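PDB 1Z02: 2-oxo-1,2-dihydroquinoline 8-monooxygenase, oxygenase component from Pseudomonas putida, which probably hydroxylates 2-oxo-1,2-dihydroquinoline at its 8 position, using a Rieske [2Fe-2S] cluster and a mononuclear iron. Local coordinates for residues D168-H182 against R293-E305. Residues are numbered along the deposited sequence; the frame is centred on the assembly and turned at random.
Sequences DLPFRFPERSEQFPH and RTSVVLPGVLMVE
Residues 168-182 form a loop that lies over the antiparallel hairpin of strands 293-297 and 301-305, with the CA atoms of Pro-170 and Val-297 6.0 Å apart. The Pro-170 ring sits on the hairpin near its turn. Its CG meets Val-301 CG1 at 3.8 Å, and its CB packs on Met-303 CB. Val-297 divides its two methyls. CG2 faces the backbone between Leu-169 and Pro-170, while CG1 lies over a face of the Phe-171 ring in a CH-pi contact, 4.0 Å from the centroid. Met-303 is bent at its last torsion (chi3 71°), which brings CE to the edge of the Phe-173 ring, 3.6 Å from CE1. The hairpin belongs to the large antiparallel sheet of the catalytic domain, and Gly-300 and Val-301 form a classic beta bulge opposite Val-297. Leu-302 points away from the loop, and its side chain lies about 8 Å from the bound Fe (III) ion. At the other end of the hairpin, Arg-293 donates from NH1 to Phe-180 O (3.0 Å) and from NH2 to Pro-181 O (2.8 Å), each nitrogen lying above the carbonyl plane. The same guanidinium grips Glu-305 side-on, NE to OE1 at 3.0 Å and NH1 to OE2. A leucine in place of Arg-293 would probably leave both loop carbonyls without these donors and the Glu-305 carboxylate without its countercharge. Glu-305 OE2 also lies over one face of Phe-173 and accepts a hydrogen bond from Trp-185 NE1. Beside them, His-182 CB packs against Arg-293 NH1, with the imidazole steeply inclined to the guanidinium, and His-182 ND1 is hydrogen-bonded to Trp-185 O.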
loop_
_atom_site.group_PDB
_atom_site.type_symbol
_atom_site.label_atom_id
_atom_site.label_comp_id
_atom_site.label_asym_id
_atom_site.label_seq_id
_atom_site.Cartn_x
_atom_site.Cartn_y
_atom_site.Cartn_z
ATOM N N ASP A 168 -9.709 1.681 -35.432
ATOM C CA ASP A 168 -9.661 2.104 -34.032
ATOM C C ASP A 168 -9.094 3.519 -33.898
ATOM O O ASP A 168 -8.523 3.880 -32.861
ATOM C CB ASP A 168 -8.818 1.127 -33.202
ATOM C CG ASP A 168 -9.548 -0.171 -32.906
ATOM O OD1 ASP A 168 -8.946 -1.071 -32.278
ATOM O OD2 ASP A 168 -10.730 -0.297 -33.296
ATOM N N LEU A 169 -9.244 4.308 -34.959
ATOM C CA LEU A 169 -8.770 5.689 -34.979
ATOM C C LEU A 169 -9.968 6.570 -35.312
ATOM O O LEU A 169 -10.900 6.123 -35.980
ATOM C CB LEU A 169 -7.670 5.838 -36.031
ATOM C CG LEU A 169 -6.272 6.235 -35.537
ATOM C CD1 LEU A 169 -5.938 5.586 -34.257
ATOM C CD2 LEU A 169 -5.250 5.946 -36.578
ATOM N N PRO A 170 -9.968 7.831 -34.851
ATOM C CA PRO A 170 -11.097 8.734 -35.133
ATOM C C PRO A 170 -11.468 8.843 -36.615
ATOM O O PRO A 170 -10.673 8.478 -37.488
ATOM C CB PRO A 170 -10.623 10.069 -34.563
ATOM C CG PRO A 170 -9.762 9.638 -33.401
ATOM C CD PRO A 170 -8.969 8.486 -33.989
ATOM N N PHE A 171 -12.676 9.344 -36.878
ATOM C CA PHE A 171 -13.179 9.524 -38.243
ATOM C C PHE A 171 -12.245 10.460 -39.000
ATOM O O PHE A 171 -11.773 11.443 -38.438
ATOM C CB PHE A 171 -14.590 10.126 -38.227
ATOM C CG PHE A 171 -15.552 9.397 -37.332
ATOM C CD1 PHE A 171 -15.882 9.909 -36.081
ATOM C CD2 PHE A 171 -16.112 8.185 -37.732
ATOM C CE1 PHE A 171 -16.753 9.227 -35.235
ATOM C CE2 PHE A 171 -16.986 7.492 -36.891
ATOM C CZ PHE A 171 -17.305 8.016 -35.641
ATOM N N ARG A 172 -11.987 10.159 -40.273
ATOM C CA ARG A 172 -11.087 10.972 -41.089
ATOM C C ARG A 172 -11.814 11.961 -41.987
ATOM O O ARG A 172 -12.912 11.680 -42.462
ATOM C CB ARG A 172 -10.204 10.074 -41.966
ATOM C CG ARG A 172 -9.421 9.038 -41.190
ATOM C CD ARG A 172 -8.604 8.140 -42.101
ATOM N NE ARG A 172 -7.545 8.864 -42.799
ATOM C CZ ARG A 172 -6.591 8.280 -43.519
ATOM N NH1 ARG A 172 -5.666 9.017 -44.123
ATOM N NH2 ARG A 172 -6.557 6.955 -43.632
ATOM N N PHE A 173 -11.182 13.114 -42.202
ATOM C CA PHE A 173 -11.694 14.175 -43.072
ATOM C C PHE A 173 -10.568 14.493 -44.056
ATOM O O PHE A 173 -9.394 14.334 -43.725
ATOM C CB PHE A 173 -12.036 15.437 -42.276
ATOM C CG PHE A 173 -13.150 15.245 -41.290
ATOM C CD1 PHE A 173 -12.885 14.823 -39.989
ATOM C CD2 PHE A 173 -14.471 15.458 -41.668
ATOM C CE1 PHE A 173 -13.920 14.609 -39.086
ATOM C CE2 PHE A 173 -15.512 15.245 -40.769
ATOM C CZ PHE A 173 -15.235 14.822 -39.478
ATOM N N PRO A 174 -10.904 14.973 -45.264
ATOM C CA PRO A 174 -12.241 15.250 -45.793
ATOM C C PRO A 174 -13.086 14.024 -46.150
ATOM O O PRO A 174 -14.259 14.165 -46.496
ATOM C CB PRO A 174 -11.940 16.115 -47.011
ATOM C CG PRO A 174 -10.696 15.495 -47.525
ATOM C CD PRO A 174 -9.877 15.294 -46.273
ATOM N N GLU A 175 -12.501 12.833 -46.068
ATOM C CA GLU A 175 -13.230 11.610 -46.397
ATOM C C GLU A 175 -14.666 11.596 -45.875
ATOM O O GLU A 175 -15.596 11.224 -46.583
ATOM C CB GLU A 175 -12.476 10.385 -45.867
ATOM C CG GLU A 175 -13.264 9.090 -45.989
ATOM C CD GLU A 175 -12.554 7.908 -45.367
ATOM O OE1 GLU A 175 -13.163 6.822 -45.293
ATOM O OE2 GLU A 175 -11.387 8.061 -44.952
ATOM N N ARG A 176 -14.854 12.043 -44.644
ATOM C CA ARG A 176 -16.177 12.027 -44.051
ATOM C C ARG A 176 -16.805 13.421 -43.903
ATOM O O ARG A 176 -17.753 13.620 -43.128
ATOM C CB ARG A 176 -16.104 11.367 -42.679
ATOM C CG ARG A 176 -15.432 10.025 -42.634
ATOM C CD ARG A 176 -16.182 9.112 -41.731
ATOM N NE ARG A 176 -15.739 7.734 -41.988
ATOM C CZ ARG A 176 -16.449 6.665 -41.685
ATOM N NH1 ARG A 176 -15.922 5.476 -41.840
ATOM N NH2 ARG A 176 -17.706 6.774 -41.282
ATOM N N SER A 177 -16.269 14.385 -44.642
ATOM C CA SER A 177 -16.773 15.750 -44.597
ATOM C C SER A 177 -18.253 15.834 -44.961
ATOM O O SER A 177 -18.973 16.669 -44.418
ATOM C CB SER A 177 -15.963 16.633 -45.541
ATOM O OG SER A 177 -14.656 16.847 -45.037
ATOM N N GLU A 178 -18.706 14.981 -45.879
ATOM C CA GLU A 178 -20.110 14.979 -46.298
ATOM C C GLU A 178 -20.999 14.443 -45.179
ATOM O O GLU A 178 -22.049 15.014 -44.869
ATOM C CB GLU A 178 -20.279 14.133 -47.555
ATOM N N GLN A 179 -20.558 13.343 -44.574
ATOM C CA GLN A 179 -21.284 12.701 -43.479
ATOM C C GLN A 179 -21.343 13.596 -42.239
ATOM O O GLN A 179 -22.371 13.656 -41.564
ATOM C CB GLN A 179 -20.616 11.367 -43.119
ATOM C CG GLN A 179 -21.339 10.585 -42.030
ATOM C CD GLN A 179 -20.684 9.247 -41.730
ATOM O OE1 GLN A 179 -21.181 8.472 -40.913
ATOM N NE2 GLN A 179 -19.566 8.971 -42.389
ATOM N N PHE A 180 -20.243 14.282 -41.940
ATOM C CA PHE A 180 -20.194 15.177 -40.787
ATOM C C PHE A 180 -19.775 16.563 -41.260
ATOM O O PHE A 180 -18.628 16.972 -41.083
ATOM C CB PHE A 180 -19.193 14.664 -39.753
ATOM C CG PHE A 180 -19.398 13.224 -39.371
ATOM C CD1 PHE A 180 -18.440 12.264 -39.697
ATOM C CD2 PHE A 180 -20.537 12.829 -38.675
ATOM C CE1 PHE A 180 -18.616 10.930 -39.341
ATOM C CE2 PHE A 180 -20.725 11.500 -38.312
ATOM C CZ PHE A 180 -19.760 10.547 -38.645
ATOM N N PRO A 181 -20.708 17.307 -41.870
ATOM C CA PRO A 181 -20.444 18.656 -42.379
ATOM C C PRO A 181 -19.804 19.598 -41.358
ATOM O O PRO A 181 -20.213 19.645 -40.197
ATOM C CB PRO A 181 -21.829 19.126 -42.819
ATOM C CG PRO A 181 -22.477 17.848 -43.275
ATOM C CD PRO A 181 -22.099 16.908 -42.151
ATOM N N HIS A 182 -18.796 20.344 -41.807
ATOM C CA HIS A 182 -18.090 21.292 -40.952
ATOM C C HIS A 182 -17.773 22.580 -41.719
ATOM O O HIS A 182 -16.627 22.840 -42.092
ATOM C CB HIS A 182 -16.808 20.649 -40.413
ATOM C CG HIS A 182 -15.929 20.063 -41.476
ATOM N ND1 HIS A 182 -14.917 20.775 -42.081
ATOM C CD2 HIS A 182 -15.924 18.837 -42.052
ATOM C CE1 HIS A 182 -14.326 20.014 -42.986
ATOM N NE2 HIS A 182 -14.919 18.835 -42.988
ATOM N N ARG A 293 -15.081 20.768 -32.480
ATOM C CA ARG A 293 -16.032 19.666 -32.403
ATOM C C ARG A 293 -15.358 18.417 -31.835
ATOM O O ARG A 293 -14.239 18.077 -32.208
ATOM C CB ARG A 293 -16.603 19.380 -33.796
ATOM C CG ARG A 293 -17.731 18.372 -33.815
ATOM C CD ARG A 293 -18.464 18.413 -35.142
ATOM N NE ARG A 293 -17.620 18.008 -36.261
ATOM C CZ ARG A 293 -18.023 18.000 -37.528
ATOM N NH1 ARG A 293 -17.194 17.611 -38.491
ATOM N NH2 ARG A 293 -19.254 18.385 -37.837
ATOM N N THR A 294 -16.049 17.737 -30.928
ATOM C CA THR A 294 -15.516 16.532 -30.309
ATOM C C THR A 294 -16.284 15.274 -30.683
ATOM O O THR A 294 -17.503 15.290 -30.859
ATOM C CB THR A 294 -15.533 16.642 -28.768
ATOM O OG1 THR A 294 -16.840 17.040 -28.331
ATOM C CG2 THR A 294 -14.510 17.649 -28.302
ATOM N N SER A 295 -15.544 14.180 -30.792
ATOM C CA SER A 295 -16.118 12.881 -31.111
ATOM C C SER A 295 -15.273 11.837 -30.386
ATOM O O SER A 295 -14.136 12.110 -29.999
ATOM C CB SER A 295 -16.087 12.634 -32.625
ATOM O OG SER A 295 -14.779 12.768 -33.158
ATOM N N VAL A 296 -15.834 10.647 -30.192
ATOM C CA VAL A 296 -15.111 9.579 -29.517
ATOM C C VAL A 296 -15.419 8.225 -30.158
ATOM O O VAL A 296 -16.564 7.920 -30.482
ATOM C CB VAL A 296 -15.450 9.552 -27.990
ATOM C CG1 VAL A 296 -16.936 9.320 -27.791
ATOM C CG2 VAL A 296 -14.620 8.467 -27.277
ATOM N N VAL A 297 -14.377 7.428 -30.357
ATOM C CA VAL A 297 -14.515 6.111 -30.957
ATOM C C VAL A 297 -13.800 5.057 -30.112
ATOM O O VAL A 297 -12.894 5.382 -29.332
ATOM C CB VAL A 297 -13.901 6.078 -32.386
ATOM C CG1 VAL A 297 -14.629 7.050 -33.295
ATOM C CG2 VAL A 297 -12.410 6.424 -32.327
ATOM N N LEU A 298 -14.205 3.796 -30.263
ATOM C CA LEU A 298 -13.559 2.713 -29.529
ATOM C C LEU A 298 -12.102 2.648 -30.008
ATOM O O LEU A 298 -11.815 2.933 -31.161
ATOM C CB LEU A 298 -14.255 1.370 -29.823
ATOM C CG LEU A 298 -15.526 1.055 -29.020
ATOM C CD1 LEU A 298 -16.286 -0.115 -29.642
ATOM C CD2 LEU A 298 -15.140 0.736 -27.596
ATOM N N PRO A 299 -11.163 2.273 -29.121
ATOM C CA PRO A 299 -11.323 1.848 -27.724
ATOM C C PRO A 299 -11.492 2.981 -26.712
ATOM O O PRO A 299 -11.499 2.738 -25.503
ATOM C CB PRO A 299 -10.049 1.052 -27.464
ATOM C CG PRO A 299 -9.032 1.822 -28.223
ATOM C CD PRO A 299 -9.758 2.119 -29.547
ATOM N N GLY A 300 -11.641 4.200 -27.215
ATOM C CA GLY A 300 -11.797 5.362 -26.356
ATOM C C GLY A 300 -10.824 6.437 -26.794
ATOM O O GLY A 300 -9.940 6.849 -26.033
ATOM N N VAL A 301 -10.982 6.888 -28.037
ATOM C CA VAL A 301 -10.099 7.903 -28.609
ATOM C C VAL A 301 -10.840 9.197 -28.921
ATOM O O VAL A 301 -11.823 9.196 -29.656
ATOM C CB VAL A 301 -9.431 7.396 -29.913
ATOM C CG1 VAL A 301 -8.242 8.269 -30.253
ATOM C CG2 VAL A 301 -9.010 5.950 -29.759
ATOM N N LEU A 302 -10.355 10.294 -28.348
ATOM C CA LEU A 302 -10.959 11.606 -28.538
ATOM C C LEU A 302 -10.365 12.390 -29.698
ATOM O O LEU A 302 -9.174 12.296 -29.976
ATOM C CB LEU A 302 -10.813 12.430 -27.260
ATOM C CG LEU A 302 -11.313 13.880 -27.340
ATOM C CD1 LEU A 302 -12.832 13.885 -27.249
ATOM C CD2 LEU A 302 -10.714 14.700 -26.201
ATOM N N MET A 303 -11.222 13.135 -30.394
ATOM C CA MET A 303 -10.791 13.993 -31.487
ATOM C C MET A 303 -11.431 15.348 -31.269
ATOM O O MET A 303 -12.647 15.442 -31.112
ATOM C CB MET A 303 -11.224 13.461 -32.855
ATOM C CG MET A 303 -11.044 14.504 -33.967
ATOM S SD MET A 303 -11.081 13.880 -35.670
ATOM C CE MET A 303 -12.819 13.451 -35.848
ATOM N N VAL A 304 -10.607 16.389 -31.243
ATOM C CA VAL A 304 -11.098 17.745 -31.068
ATOM C C VAL A 304 -10.699 18.530 -32.313
ATOM O O VAL A 304 -9.592 19.067 -32.387
ATOM C CB VAL A 304 -10.471 18.430 -29.841
ATOM C CG1 VAL A 304 -11.270 19.670 -29.491
ATOM C CG2 VAL A 304 -10.428 17.475 -28.659
ATOM N N GLU A 305 -11.603 18.577 -33.291
ATOM C CA GLU A 305 -11.367 19.288 -34.545
ATOM C C GLU A 305 -11.198 20.781 -34.310
ATOM O O GLU A 305 -11.830 21.354 -33.425
ATOM C CB GLU A 305 -12.542 19.067 -35.509
ATOM C CG GLU A 305 -12.835 17.612 -35.787
ATOM C CD GLU A 305 -14.124 17.404 -36.548
ATOM O OE1 GLU A 305 -14.952 16.580 -36.096
ATOM O OE2 GLU A 305 -14.303 18.059 -37.598
#